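Local coordinates for topoisomerase I-like protein (Leishmania donovani, PDB 2B9S), which probably relaxes supercoiled DNA as part of a heterodimeric type IB topoisomerase, cutting one strand through a transient covalent link to the enzyme and then resealing it, at residues Val321-Leu326 with Ile331-Asp336. Residues are numbered along the deposited sequence; the frame is centred on the assembly and turned at random.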
# COMPACT_ATOMS: atom_id res chain seq x y z
N VAL D 321 9.11 27.09 8.63
CA VAL D 321 9.91 25.93 8.27
C VAL D 321 9.53 25.48 6.87
O VAL D 321 8.37 25.25 6.59
CB VAL D 321 9.76 24.76 9.26
CG1 VAL D 321 10.88 23.73 9.06
CG2 VAL D 321 9.79 25.26 10.68
N ARG D 322 10.52 25.43 5.99
CA ARG D 322 10.40 24.81 4.68
C ARG D 322 10.82 23.32 4.73
O ARG D 322 12.02 23.01 4.90
CB ARG D 322 11.26 25.54 3.66
CG ARG D 322 11.15 24.99 2.27
CD ARG D 322 11.71 25.96 1.26
NE ARG D 322 10.87 27.16 1.15
CZ ARG D 322 11.23 28.28 0.52
NH1 ARG D 322 12.41 28.39 -0.07
NH2 ARG D 322 10.38 29.31 0.49
N PHE D 323 9.83 22.43 4.59
CA PHE D 323 10.02 20.98 4.45
C PHE D 323 10.26 20.60 2.98
O PHE D 323 9.53 21.06 2.10
CB PHE D 323 8.77 20.24 4.94
CG PHE D 323 8.55 20.31 6.43
CD1 PHE D 323 8.94 19.26 7.25
CD2 PHE D 323 7.94 21.42 7.00
CE1 PHE D 323 8.73 19.31 8.62
CE2 PHE D 323 7.74 21.48 8.37
CZ PHE D 323 8.14 20.43 9.18
N ASP D 324 11.25 19.76 2.71
CA ASP D 324 11.40 19.19 1.36
C ASP D 324 12.02 17.79 1.44
O ASP D 324 13.21 17.63 1.73
CB ASP D 324 12.23 20.10 0.46
CG ASP D 324 12.26 19.65 -1.00
OD1 ASP D 324 11.65 18.61 -1.37
OD2 ASP D 324 12.93 20.34 -1.79
N PHE D 325 11.19 16.78 1.23
CA PHE D 325 11.65 15.39 1.41
C PHE D 325 10.81 14.40 0.64
O PHE D 325 9.65 14.67 0.31
CB PHE D 325 11.71 15.03 2.91
CG PHE D 325 10.37 14.96 3.59
CD1 PHE D 325 9.58 13.80 3.48
CD2 PHE D 325 9.89 16.03 4.34
CE1 PHE D 325 8.31 13.72 4.12
CE2 PHE D 325 8.62 15.98 4.97
CZ PHE D 325 7.83 14.82 4.87
N LEU D 326 11.39 13.23 0.36
CA LEU D 326 10.63 12.13 -0.24
C LEU D 326 10.06 11.28 0.89
O LEU D 326 10.79 10.82 1.78
CB LEU D 326 11.51 11.29 -1.18
CG LEU D 326 12.21 12.04 -2.34
CD1 LEU D 326 13.09 11.08 -3.13
CD2 LEU D 326 11.23 12.76 -3.29
N ILE D 331 7.11 9.94 -2.98
CA ILE D 331 6.32 11.13 -3.29
C ILE D 331 6.92 12.26 -2.48
O ILE D 331 7.15 12.12 -1.28
CB ILE D 331 4.79 10.93 -2.94
CG1 ILE D 331 4.18 9.75 -3.72
CG2 ILE D 331 3.99 12.23 -3.12
CD1 ILE D 331 4.39 9.76 -5.25
N ARG D 332 7.19 13.36 -3.17
CA ARG D 332 7.84 14.51 -2.58
C ARG D 332 6.86 15.31 -1.71
O ARG D 332 5.72 15.53 -2.09
CB ARG D 332 8.44 15.39 -3.68
CG ARG D 332 9.31 16.54 -3.20
CD ARG D 332 9.81 17.32 -4.39
NE ARG D 332 10.76 18.37 -4.03
CZ ARG D 332 11.47 19.08 -4.91
NH1 ARG D 332 11.35 18.85 -6.21
NH2 ARG D 332 12.31 20.03 -4.49
N TYR D 333 7.32 15.68 -0.53
CA TYR D 333 6.56 16.54 0.34
C TYR D 333 7.28 17.90 0.35
O TYR D 333 8.45 17.98 0.74
CB TYR D 333 6.48 15.94 1.75
CG TYR D 333 5.67 16.75 2.72
CD1 TYR D 333 6.23 17.86 3.37
CD2 TYR D 333 4.34 16.43 3.00
CE1 TYR D 333 5.51 18.61 4.26
CE2 TYR D 333 3.60 17.19 3.90
CZ TYR D 333 4.20 18.29 4.53
OH TYR D 333 3.52 19.07 5.43
N GLN D 334 6.58 18.93 -0.11
CA GLN D 334 7.07 20.31 -0.14
C GLN D 334 6.04 21.17 0.55
O GLN D 334 4.88 21.20 0.13
CB GLN D 334 7.25 20.80 -1.57
CG GLN D 334 8.54 20.35 -2.23
CD GLN D 334 8.65 20.79 -3.67
OE1 GLN D 334 7.91 20.33 -4.55
NE2 GLN D 334 9.59 21.68 -3.94
N ASN D 335 6.46 21.86 1.60
CA ASN D 335 5.57 22.71 2.37
C ASN D 335 6.32 23.75 3.17
O ASN D 335 7.30 23.41 3.85
CB ASN D 335 4.68 21.88 3.31
CG ASN D 335 3.39 22.61 3.70
OD1 ASN D 335 3.03 23.64 3.12
ND2 ASN D 335 2.67 22.05 4.68
N ASP D 336 5.85 24.99 3.10
CA ASP D 336 6.30 26.07 3.99
C ASP D 336 5.30 26.21 5.12
O ASP D 336 4.12 26.45 4.88
CB ASP D 336 6.41 27.40 3.24
CG ASP D 336 7.54 27.41 2.25
OD1 ASP D 336 7.69 28.44 1.56
OD2 ASP D 336 8.29 26.41 2.16
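Phe325 and Tyr333 are a hydrogen-bonded pair of an antiparallel beta hairpin, strands 320-326 and 332-338, in the catalytic core, and their side chains lie side by side. The ring planes are 15° apart, but the rings are offset so far that there is little stacking. Instead, Tyr333 CB sits over one face of the Phe325 ring, a CH-pi contact 3.8 Å from its centroid. The Tyr333 CG lies anti to its own N (chi1 -178°), which carries the ring along the strand toward Phe323. There CE1 of Tyr333 meets CB of Phe323 at 3.7 Å. Leu287 of helix 272-287 packs on both Phe323 and Tyr333.

The opposite face carries two salt bridges. Arg332 runs extended across to Asp324 and grips it side-on. NE reaches OD1 and NH2 reaches OD2, both syn, and the guanidinium and carboxylate planes are 12° apart. Arg322 holds Asp336 in the same two-pronged way, but its chain bends at chi3 (-68°). These paired charges tie the strands together beside the backbone ladder. Next to Arg332, Ile331 packs on a DNA sugar and on Lys11 of the other protein chain. On the aromatic face, Asn335 ND2 donates to Tyr333 OH at 3.2 Å.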